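Local structure of Es1 family protein (Ehrlichia chaffeensis, 3L3B) at residues N25-D37 with K59-H73. The protein is of uncertain function but, as an Es1-like member of the DJ-1/PfpI family with an amidotransferase-like fold, probably takes part in isoprenoid biosynthesis. Residues are numbered along the deposited sequence; the frame is centred on the assembly and turned at random.
Sequences NSAVILAGCGHMD and KCFAPNKNQKQVVDH
The imidazole of H73 carries M36 SD over one face, 4.5 Å from the ring centroid, while its rim meets H35 ND1 at CD2 (3.6 Å) and D37 OD1 at CE1 (3.7 Å). The CD2 edge is turned to the face of H35 in an offset edge-to-face pair, planes at 69°; M36 CG lies over a face of H35 near its rim. H73 is gripped at both nitrogens: NE2 accepts M36 N at 3.0 Å and ND1 donates to V71 O, both partners tilted from the ring plane, a pattern that puts the proton on ND1. M36 CG, anti to the carbonyl carbon, and an extended chi2 bring SD over H73; CB and SD also meet V71 CG1. D37 CG, between backbone N and carbonyl carbon (chi1 63°), carries the carboxylate to V71 N, which OD2 receives at 2.9 Å on its anti side, nearly straight at 171°. OD1 takes a water bond, the water accepting from C33 N, and a salt bridge from R91 of the second subunit. The Q67 amide is fixed by NE2 donating to Q69 O. Farther back, strands 25-29 and 59-62 pair in parallel through four backbone bonds, from K59 N to S26 O through L30 N to F61 O (3.0 Å). A27 CB touches F61 CE2 on one side of the sheet; on the other, C60 SG meets L30 CD1. L30 O is buried without a polar partner. These strands frame the helix 41-53 crossover of a beta-alpha-beta unit, with strand 110-113 beside 25-29 and helices 85-92 and 117-123 packed against the contact.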
loop_
_atom_site.group_PDB
_atom_site.type_symbol
_atom_site.label_atom_id
_atom_site.label_comp_id
_atom_site.label_asym_id
_atom_site.label_seq_id
_atom_site.Cartn_x
_atom_site.Cartn_y
_atom_site.Cartn_z
ATOM N N ASN B 25 10.173 7.562 17.450
ATOM C CA ASN B 25 10.169 6.305 16.711
ATOM C C ASN B 25 8.919 5.491 16.998
ATOM O O ASN B 25 8.472 5.432 18.162
ATOM C CB ASN B 25 11.330 5.441 17.161
ATOM C CG ASN B 25 12.635 5.961 16.718
ATOM O OD1 ASN B 25 13.015 5.751 15.568
ATOM N ND2 ASN B 25 13.354 6.634 17.617
ATOM N N SER B 26 8.412 4.817 15.967
ATOM C CA SER B 26 7.234 3.940 16.097
ATOM C C SER B 26 7.500 2.559 15.569
ATOM O O SER B 26 8.107 2.419 14.505
ATOM C CB SER B 26 6.065 4.512 15.329
ATOM O OG SER B 26 4.932 3.714 15.562
ATOM N N ALA B 27 7.052 1.536 16.281
ATOM C CA ALA B 27 7.008 0.187 15.738
ATOM C C ALA B 27 5.690 0.029 14.963
ATOM O O ALA B 27 4.690 0.684 15.298
ATOM C CB ALA B 27 7.099 -0.859 16.850
ATOM N N VAL B 28 5.701 -0.778 13.903
ATOM C CA VAL B 28 4.490 -1.093 13.132
ATOM C C VAL B 28 4.466 -2.587 12.999
ATOM O O VAL B 28 5.461 -3.165 12.536
ATOM C CB VAL B 28 4.490 -0.426 11.730
ATOM C CG1 VAL B 28 3.228 -0.851 10.879
ATOM C CG2 VAL B 28 4.607 1.102 11.878
ATOM N N ILE B 29 3.362 -3.226 13.400
ATOM C CA ILE B 29 3.258 -4.661 13.331
ATOM C C ILE B 29 2.367 -5.034 12.148
ATOM O O ILE B 29 1.246 -4.560 12.009
ATOM C CB ILE B 29 2.735 -5.290 14.629
ATOM C CG1 ILE B 29 3.764 -5.077 15.745
ATOM C CG2 ILE B 29 2.489 -6.767 14.406
ATOM C CD1 ILE B 29 3.304 -5.413 17.180
ATOM N N LEU B 30 2.888 -5.934 11.333
ATOM C CA LEU B 30 2.230 -6.390 10.148
ATOM C C LEU B 30 1.942 -7.896 10.203
ATOM O O LEU B 30 2.607 -8.684 10.929
ATOM C CB LEU B 30 3.158 -6.078 8.969
ATOM C CG LEU B 30 3.549 -4.627 8.702
ATOM C CD1 LEU B 30 4.482 -4.546 7.494
ATOM C CD2 LEU B 30 2.274 -3.818 8.413
ATOM N N ALA B 31 0.920 -8.289 9.444
ATOM C CA ALA B 31 0.435 -9.653 9.480
ATOM C C ALA B 31 0.436 -10.319 8.116
ATOM O O ALA B 31 -0.173 -11.359 8.002
ATOM C CB ALA B 31 -0.993 -9.712 10.061
ATOM N N GLY B 32 1.090 -9.721 7.104
ATOM C CA GLY B 32 1.106 -10.253 5.760
ATOM C C GLY B 32 0.862 -9.075 4.811
ATOM O O GLY B 32 1.022 -7.930 5.175
ATOM N N CYS B 33 0.513 -9.347 3.577
ATOM C CA CYS B 33 0.351 -8.257 2.606
ATOM C C CYS B 33 -0.923 -8.448 1.815
ATOM O O CYS B 33 -0.910 -8.976 0.696
ATOM C CB CYS B 33 1.574 -8.236 1.716
ATOM S SG CYS B 33 1.565 -6.962 0.476
ATOM N N GLY B 34 -2.026 -8.016 2.385
ATOM C CA GLY B 34 -3.358 -8.183 1.768
ATOM C C GLY B 34 -4.490 -8.209 2.770
ATOM O O GLY B 34 -4.392 -8.873 3.795
ATOM N N HIS B 35 -5.582 -7.494 2.486
ATOM C CA HIS B 35 -6.649 -7.393 3.437
ATOM C C HIS B 35 -7.352 -8.707 3.821
ATOM O O HIS B 35 -7.895 -8.821 4.955
ATOM C CB HIS B 35 -7.677 -6.324 3.017
ATOM C CG HIS B 35 -8.718 -6.770 2.033
ATOM N ND1 HIS B 35 -8.487 -6.861 0.687
ATOM C CD2 HIS B 35 -10.043 -7.039 2.201
ATOM C CE1 HIS B 35 -9.592 -7.244 0.065
ATOM N NE2 HIS B 35 -10.559 -7.340 0.964
ATOM N N MET B 36 -7.351 -9.699 2.937
ATOM C CA MET B 36 -8.027 -10.968 3.236
ATOM C C MET B 36 -7.164 -12.023 3.931
ATOM O O MET B 36 -7.703 -12.966 4.514
ATOM C CB MET B 36 -8.672 -11.548 1.964
ATOM C CG MET B 36 -9.588 -10.560 1.277
ATOM S SD MET B 36 -10.549 -11.213 -0.072
ATOM C CE MET B 36 -11.847 -11.957 0.882
ATOM N N ASP B 37 -5.836 -11.863 3.950
ATOM C CA ASP B 37 -4.982 -12.871 4.595
ATOM C C ASP B 37 -3.786 -12.336 5.326
ATOM O O ASP B 37 -2.965 -13.133 5.825
ATOM C CB ASP B 37 -4.505 -13.937 3.586
ATOM C CG ASP B 37 -3.627 -13.369 2.459
ATOM O OD1 ASP B 37 -3.128 -12.219 2.532
ATOM O OD2 ASP B 37 -3.433 -14.122 1.453
ATOM N N LYS B 59 9.853 1.325 12.212
ATOM C CA LYS B 59 10.369 -0.008 11.888
ATOM C C LYS B 59 9.243 -1.004 11.913
ATOM O O LYS B 59 8.428 -1.063 12.846
ATOM C CB LYS B 59 11.446 -0.460 12.893
ATOM C CG LYS B 59 12.850 -0.067 12.558
ATOM C CD LYS B 59 13.817 -0.510 13.660
ATOM C CE LYS B 59 15.262 -0.261 13.322
ATOM N NZ LYS B 59 16.102 -1.043 14.255
ATOM N N CYS B 60 9.244 -1.848 10.908
ATOM C CA CYS B 60 8.210 -2.803 10.731
ATOM C C CYS B 60 8.672 -4.122 11.312
ATOM O O CYS B 60 9.823 -4.530 11.092
ATOM C CB CYS B 60 7.870 -2.982 9.270
ATOM S SG CYS B 60 6.979 -1.548 8.469
ATOM N N PHE B 61 7.719 -4.826 11.926
ATOM C CA PHE B 61 7.943 -6.125 12.545
ATOM C C PHE B 61 6.847 -7.068 12.173
ATOM O O PHE B 61 5.732 -6.659 11.986
ATOM C CB PHE B 61 7.912 -5.977 14.076
ATOM C CG PHE B 61 9.000 -5.162 14.596
ATOM C CD1 PHE B 61 10.244 -5.736 14.851
ATOM C CD2 PHE B 61 8.810 -3.801 14.832
ATOM C CE1 PHE B 61 11.266 -4.970 15.352
ATOM C CE2 PHE B 61 9.841 -3.022 15.296
ATOM C CZ PHE B 61 11.083 -3.613 15.557
ATOM N N ALA B 62 7.176 -8.338 12.051
ATOM C CA ALA B 62 6.191 -9.373 11.837
ATOM C C ALA B 62 6.728 -10.725 12.365
ATOM O O ALA B 62 7.938 -10.942 12.431
ATOM C CB ALA B 62 5.875 -9.514 10.361
ATOM N N PRO B 63 5.820 -11.654 12.661
ATOM C CA PRO B 63 6.214 -12.946 13.163
ATOM C C PRO B 63 6.659 -13.830 12.024
ATOM O O PRO B 63 6.068 -13.766 10.947
ATOM C CB PRO B 63 4.920 -13.477 13.774
ATOM C CG PRO B 63 3.871 -12.851 12.964
ATOM C CD PRO B 63 4.367 -11.452 12.781
ATOM N N ASN B 64 7.692 -14.633 12.270
ATOM C CA ASN B 64 8.236 -15.540 11.256
ATOM C C ASN B 64 7.441 -16.860 11.299
ATOM O O ASN B 64 7.925 -17.867 11.782
ATOM C CB ASN B 64 9.746 -15.764 11.496
ATOM C CG ASN B 64 10.398 -16.668 10.456
ATOM O OD1 ASN B 64 9.943 -16.779 9.339
ATOM N ND2 ASN B 64 11.465 -17.339 10.856
ATOM N N LYS B 65 6.199 -16.810 10.811
ATOM C CA LYS B 65 5.276 -17.944 10.868
ATOM C C LYS B 65 4.487 -17.969 9.573
ATOM O O LYS B 65 4.312 -16.903 8.921
ATOM C CB LYS B 65 4.287 -17.782 12.042
ATOM N N ASN B 66 3.940 -19.132 9.221
ATOM C CA ASN B 66 3.042 -19.191 8.065
ATOM C C ASN B 66 1.703 -18.444 8.322
ATOM O O ASN B 66 1.196 -18.470 9.407
ATOM C CB ASN B 66 2.787 -20.632 7.628
ATOM C CG ASN B 66 3.963 -21.240 6.827
ATOM O OD1 ASN B 66 4.778 -20.516 6.231
ATOM N ND2 ASN B 66 4.008 -22.568 6.757
ATOM N N GLN B 67 1.135 -17.808 7.296
ATOM C CA GLN B 67 -0.217 -17.275 7.366
ATOM C C GLN B 67 -1.178 -18.431 7.623
ATOM O O GLN B 67 -0.941 -19.527 7.124
ATOM C CB GLN B 67 -0.602 -16.558 6.049
ATOM C CG GLN B 67 0.150 -15.227 5.754
ATOM C CD GLN B 67 -0.058 -14.658 4.332
ATOM O OE1 GLN B 67 0.644 -13.697 3.941
ATOM N NE2 GLN B 67 -1.006 -15.199 3.568
ATOM N N LYS B 68 -2.254 -18.199 8.386
ATOM C CA LYS B 68 -3.300 -19.259 8.560
ATOM C C LYS B 68 -3.888 -19.664 7.198
ATOM O O LYS B 68 -4.132 -20.831 6.952
ATOM C CB LYS B 68 -4.426 -18.822 9.549
ATOM N N GLN B 69 -4.114 -18.707 6.316
ATOM C CA GLN B 69 -4.595 -18.984 4.939
ATOM C C GLN B 69 -3.833 -18.124 3.922
ATOM O O GLN B 69 -3.278 -17.085 4.272
ATOM C CB GLN B 69 -6.073 -18.566 4.765
ATOM C CG GLN B 69 -7.095 -19.306 5.595
ATOM C CD GLN B 69 -8.494 -18.731 5.393
ATOM O OE1 GLN B 69 -8.698 -17.511 5.416
ATOM N NE2 GLN B 69 -9.467 -19.615 5.230
ATOM N N VAL B 70 -3.869 -18.540 2.660
ATOM C CA VAL B 70 -3.569 -17.643 1.560
ATOM C C VAL B 70 -4.854 -17.461 0.777
ATOM O O VAL B 70 -5.543 -18.421 0.492
ATOM C CB VAL B 70 -2.434 -18.231 0.639
ATOM C CG1 VAL B 70 -2.256 -17.396 -0.635
ATOM C CG2 VAL B 70 -1.138 -18.324 1.473
ATOM N N VAL B 71 -5.188 -16.231 0.432
ATOM C CA VAL B 71 -6.391 -15.980 -0.319
ATOM C C VAL B 71 -6.085 -15.285 -1.673
ATOM O O VAL B 71 -5.312 -14.297 -1.746
ATOM C CB VAL B 71 -7.342 -15.100 0.527
ATOM C CG1 VAL B 71 -8.428 -14.487 -0.323
ATOM C CG2 VAL B 71 -7.920 -15.861 1.740
ATOM N N ASP B 72 -6.684 -15.834 -2.729
ATOM C CA ASP B 72 -6.755 -15.202 -4.019
ATOM C C ASP B 72 -7.728 -14.013 -3.897
ATOM O O ASP B 72 -8.920 -14.200 -3.747
ATOM C CB ASP B 72 -7.187 -16.270 -5.060
ATOM C CG ASP B 72 -7.412 -15.722 -6.433
ATOM O OD1 ASP B 72 -7.710 -14.495 -6.571
ATOM O OD2 ASP B 72 -7.303 -16.522 -7.387
ATOM N N HIS B 73 -7.214 -12.801 -3.948
ATOM C CA HIS B 73 -8.047 -11.616 -3.694
ATOM C C HIS B 73 -8.934 -11.202 -4.905
ATOM O O HIS B 73 -9.775 -10.310 -4.799
ATOM C CB HIS B 73 -7.172 -10.400 -3.291
ATOM C CG HIS B 73 -6.631 -10.469 -1.902
ATOM N ND1 HIS B 73 -5.851 -11.525 -1.464
ATOM C CD2 HIS B 73 -6.845 -9.682 -0.825
ATOM C CE1 HIS B 73 -5.531 -11.318 -0.202
ATOM N NE2 HIS B 73 -6.117 -10.206 0.213
HETATM O O HOH W 1 -0.298 -11.792 2.636
HETATM O O HOH W 2 -4.519 -15.695 6.968
#